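Local coordinates for FAD-binding oxidoreductase (Gulosibacter chungangensis, PDB 7PBG) that oxidises 4-ethylphenol and related 4-alkylphenols, dehydrogenating the alkyl side chain to give vinylphenols, with a covalently attached FAD as cofactor, at the interface of chains A and B. Residues are numbered along the deposited sequence; one frame, centred on the assembly and turned at random. Chains: chain A/B, FAD-binding oxidoreductase.

Contact 1: the interface of chains A and B. Residues chain A 503, 507-508; chain B 503-504, 507-508.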
# COMPACT_ATOMS: atom_id res chain seq x y z
N ARG A 503 -0.17 20.39 8.11
CA ARG A 503 -1.57 20.39 8.62
C ARG A 503 -1.87 19.11 9.40
O ARG A 503 -2.48 19.19 10.47
CB ARG A 503 -2.56 20.54 7.47
CG ARG A 503 -2.50 21.91 6.84
CD ARG A 503 -3.85 22.38 6.37
NE ARG A 503 -3.66 23.55 5.53
CZ ARG A 503 -4.14 23.70 4.29
NH1 ARG A 503 -3.87 24.81 3.63
NH2 ARG A 503 -4.88 22.76 3.72
N ALA A 507 -2.47 18.69 13.49
CA ALA A 507 -3.72 17.98 13.84
C ALA A 507 -3.39 16.90 14.86
O ALA A 507 -4.08 16.81 15.88
CB ALA A 507 -4.36 17.39 12.61
N LEU A 508 -2.34 16.13 14.60
CA LEU A 508 -2.05 14.93 15.38
C LEU A 508 -1.08 15.23 16.51
O LEU A 508 -0.96 14.37 17.42
CB LEU A 508 -1.48 13.88 14.43
CG LEU A 508 -2.45 13.32 13.39
CD1 LEU A 508 -1.75 12.23 12.60
CD2 LEU A 508 -3.70 12.78 14.03
N ARG B 503 -9.82 14.46 13.61
CA ARG B 503 -8.73 15.47 13.72
C ARG B 503 -8.23 15.84 12.31
O ARG B 503 -7.97 17.07 12.06
CB ARG B 503 -7.63 14.99 14.67
N ILE B 504 -8.05 14.84 11.43
CA ILE B 504 -7.51 15.01 10.06
C ILE B 504 -8.58 15.78 9.27
O ILE B 504 -8.23 16.75 8.55
CB ILE B 504 -7.14 13.66 9.42
CG1 ILE B 504 -5.98 12.98 10.16
CG2 ILE B 504 -6.84 13.83 7.95
CD1 ILE B 504 -5.78 11.55 9.75
N ALA B 507 -8.51 19.41 10.19
CA ALA B 507 -7.25 20.01 9.65
C ALA B 507 -7.36 20.25 8.14
O ALA B 507 -6.92 21.31 7.68
CB ALA B 507 -6.08 19.12 9.98
N LEU B 508 -7.94 19.32 7.37
CA LEU B 508 -7.92 19.42 5.90
C LEU B 508 -9.19 20.09 5.35
O LEU B 508 -9.14 20.49 4.19
CB LEU B 508 -7.74 18.03 5.33
CG LEU B 508 -6.40 17.38 5.63
CD1 LEU B 508 -6.31 16.06 4.87
CD2 LEU B 508 -5.24 18.29 5.26
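The backbone carbonyl oxygen O of B:Ala507 is met by the side chain of A:Arg503 through a methylene, CD lying 3.5 Å away, and not through a guanidinium nitrogen. This patch, where two copies of helix 492-508 meet roughly antiparallel about the two-fold axis, illustrates how small side chains let helices come close. The methyl groups of A:Ala507 and B:Ala507 meet tip to tip, CB to CB, at 3.6 Å, and the two CA atoms are just 5.8 Å apart. Each methyl also lies against the carbonyl of residue 503 in the opposite helix: CB of B:Ala507 is 3.6 Å from O of A:Arg503, and CB of A:Ala507 is 3.7 Å from O of B:Arg503. The two-fold symmetry makes the exchange reciprocal, each alanine methyl lying against the other helix. If the dimer of the crystal is the working form, this helix pair would be one of its joints.

A:Arg503 runs alongside the end of the partner helix. Its CG is anti to the carbonyl carbon (chi1 -69°), and the chain bends at chi2 (-145°), which brings the aliphatic stem past B:Ala507 and B:Leu508. The carbonyl of B:Ala507 belongs to the last turn of its helix, where the dipole would tend to make oxygens more negative; the nearby arginine charge may ease this, although NE is 4.5 Å from that oxygen and makes no bond to it. The side chain of B:Arg503 is incompletely modelled, so the corresponding reach in the other direction cannot be followed.

Leucines flank the alanine pair with looser contacts. A:Leu508 approaches B:Ile504 through CD2 at the fringe of the patch, while on the arginine side the CD2 methyl of B:Leu508 rests 4.1 Å from CB of A:Arg503.

Contact 2: the interface of chains A and B. Residues chain A 195-196, 199, 211-212; chain B 401, 474-476, 490.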
# COMPACT_ATOMS: atom_id res chain seq x y z
N GLY A 195 -6.29 -0.13 11.27
CA GLY A 195 -7.00 -1.14 10.47
C GLY A 195 -7.96 -1.95 11.31
O GLY A 195 -8.72 -1.39 12.14
N MET A 196 -7.93 -3.27 11.15
CA MET A 196 -8.85 -4.18 11.86
C MET A 196 -8.49 -4.30 13.36
O MET A 196 -9.32 -4.80 14.12
CB MET A 196 -8.88 -5.53 11.15
CG MET A 196 -9.36 -5.41 9.75
SD MET A 196 -11.04 -4.69 9.64
CE MET A 196 -11.90 -5.64 10.85
N LEU A 199 -11.11 -2.95 15.77
CA LEU A 199 -12.35 -3.73 16.00
C LEU A 199 -12.08 -4.80 17.04
O LEU A 199 -11.40 -5.78 16.74
CB LEU A 199 -12.83 -4.37 14.71
CG LEU A 199 -14.26 -4.89 14.88
CD1 LEU A 199 -15.24 -4.22 13.93
CD2 LEU A 199 -14.29 -6.36 14.70
N GLN A 211 -10.13 -1.00 6.97
CA GLN A 211 -11.09 -0.55 8.00
C GLN A 211 -12.13 0.18 7.17
O GLN A 211 -11.78 0.57 6.08
CB GLN A 211 -10.45 0.43 9.00
CG GLN A 211 -9.85 1.69 8.37
CD GLN A 211 -8.74 1.39 7.38
OE1 GLN A 211 -7.71 0.86 7.79
NE2 GLN A 211 -8.90 1.74 6.09
N LEU A 212 -13.27 0.52 7.74
CA LEU A 212 -14.11 1.57 7.14
C LEU A 212 -13.34 2.89 7.26
O LEU A 212 -12.97 3.26 8.36
CB LEU A 212 -15.43 1.67 7.90
CG LEU A 212 -16.47 2.57 7.22
CD1 LEU A 212 -17.11 1.90 6.04
CD2 LEU A 212 -17.54 2.99 8.20
N VAL B 401 -14.75 -8.83 6.89
CA VAL B 401 -13.43 -9.46 6.67
C VAL B 401 -13.09 -10.23 7.95
O VAL B 401 -13.45 -9.77 9.05
CB VAL B 401 -12.35 -8.40 6.35
CG1 VAL B 401 -12.08 -7.49 7.54
CG2 VAL B 401 -11.05 -9.04 5.87
N GLY B 474 -15.36 -7.46 11.01
CA GLY B 474 -15.52 -6.03 10.76
C GLY B 474 -15.77 -5.77 9.29
O GLY B 474 -15.19 -6.41 8.43
N ILE B 475 -16.57 -4.76 9.06
CA ILE B 475 -17.00 -4.29 7.72
C ILE B 475 -16.04 -3.20 7.27
O ILE B 475 -15.73 -2.30 8.06
CB ILE B 475 -18.42 -3.73 7.83
CG1 ILE B 475 -19.44 -4.80 8.20
CG2 ILE B 475 -18.80 -2.95 6.58
CD1 ILE B 475 -19.55 -5.87 7.17
N TYR B 476 -15.63 -3.23 6.03
CA TYR B 476 -14.61 -2.27 5.57
C TYR B 476 -15.15 -1.44 4.40
O TYR B 476 -14.35 -0.74 3.77
CB TYR B 476 -13.36 -3.04 5.22
CG TYR B 476 -13.64 -4.08 4.18
CD1 TYR B 476 -13.81 -3.73 2.85
CD2 TYR B 476 -13.81 -5.41 4.53
CE1 TYR B 476 -14.12 -4.67 1.89
CE2 TYR B 476 -14.13 -6.37 3.58
CZ TYR B 476 -14.26 -5.99 2.25
OH TYR B 476 -14.54 -6.90 1.26
N TYR B 490 -15.64 -0.01 15.25
CA TYR B 490 -14.15 0.17 15.42
C TYR B 490 -13.93 0.89 16.76
O TYR B 490 -13.36 2.00 16.77
CB TYR B 490 -13.52 0.88 14.21
CG TYR B 490 -13.59 0.00 12.98
CD1 TYR B 490 -12.55 -0.84 12.69
CD2 TYR B 490 -14.72 -0.01 12.15
CE1 TYR B 490 -12.61 -1.71 11.61
CE2 TYR B 490 -14.79 -0.88 11.06
CZ TYR B 490 -13.72 -1.72 10.78
OH TYR B 490 -13.75 -2.56 9.71
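A:Met196 and A:Leu199 close on the ring of B:Tyr490 and the backbone of B:Gly474, forming the apolar centre of a patch that shows how one aromatic side chain can organise a subunit contact. The methionine folds back on itself, with bends at chi2 (-58°) and chi3, and this compact shape places SD at the ring's edge, in its plane, 3.4 Å from the phenolic OH of B:Tyr490. Its terminal methyl CE reaches on to CA of B:Gly474 at 3.6 Å, where the absence of a side chain allows close approach. CG1 of B:Val401 packs against the same sulfur at 3.7 Å.

A:Leu199 takes one face of the tyrosine: CD1 stands 4.2 Å above the ring plane, over its centre, and also touches CA of B:Gly474. Over the opposite face, towards the hydroxyl end, lies the backbone of A:Gln211 and A:Leu212, with CA of A:Gln211 4.0 Å from CZ of B:Tyr490. The ring is thus clamped between a side chain and a stretch of main chain, both from chain A.

At the polar rim the phenol turns back to its own subunit. OH of B:Tyr490 donates to O of B:Ile475 at 2.6 Å, approaching from above the carbonyl plane, 59° out of it, rather than along a lone pair. This short bond fixes the tip of the ring against segment 474-475. An alanine in place of B:Tyr490 would probably open a gap beside A:Met196 and A:Leu199 and leave the B:Ile475 carbonyl without this donor. Beyond it, the carbonyl oxygens of A:Gln211 and B:Tyr476 come to 3.7 Å without bonding. The site joins the two copies by shape and apolar contact, and if the dimer is the working form, it would help set how the subunits sit together.

Contact 1 and contact 2 share no residues, and the centres of their C-alpha atoms are about 22 Å apart, but both belong to the same two-fold symmetric interface, so each has a twin with the chains exchanged. They are linked through the sequence: the tyrosine at the heart of contact 2 lies just before helix 492-508, whose last turns form contact 1. That one segment of chain B therefore touches chain A in two places. Contact 1 pairs a helix with its own copy, whereas contact 2 joins unlike segments; together they would restrain both sliding and rotation of the subunits, should the dimer exist in solution.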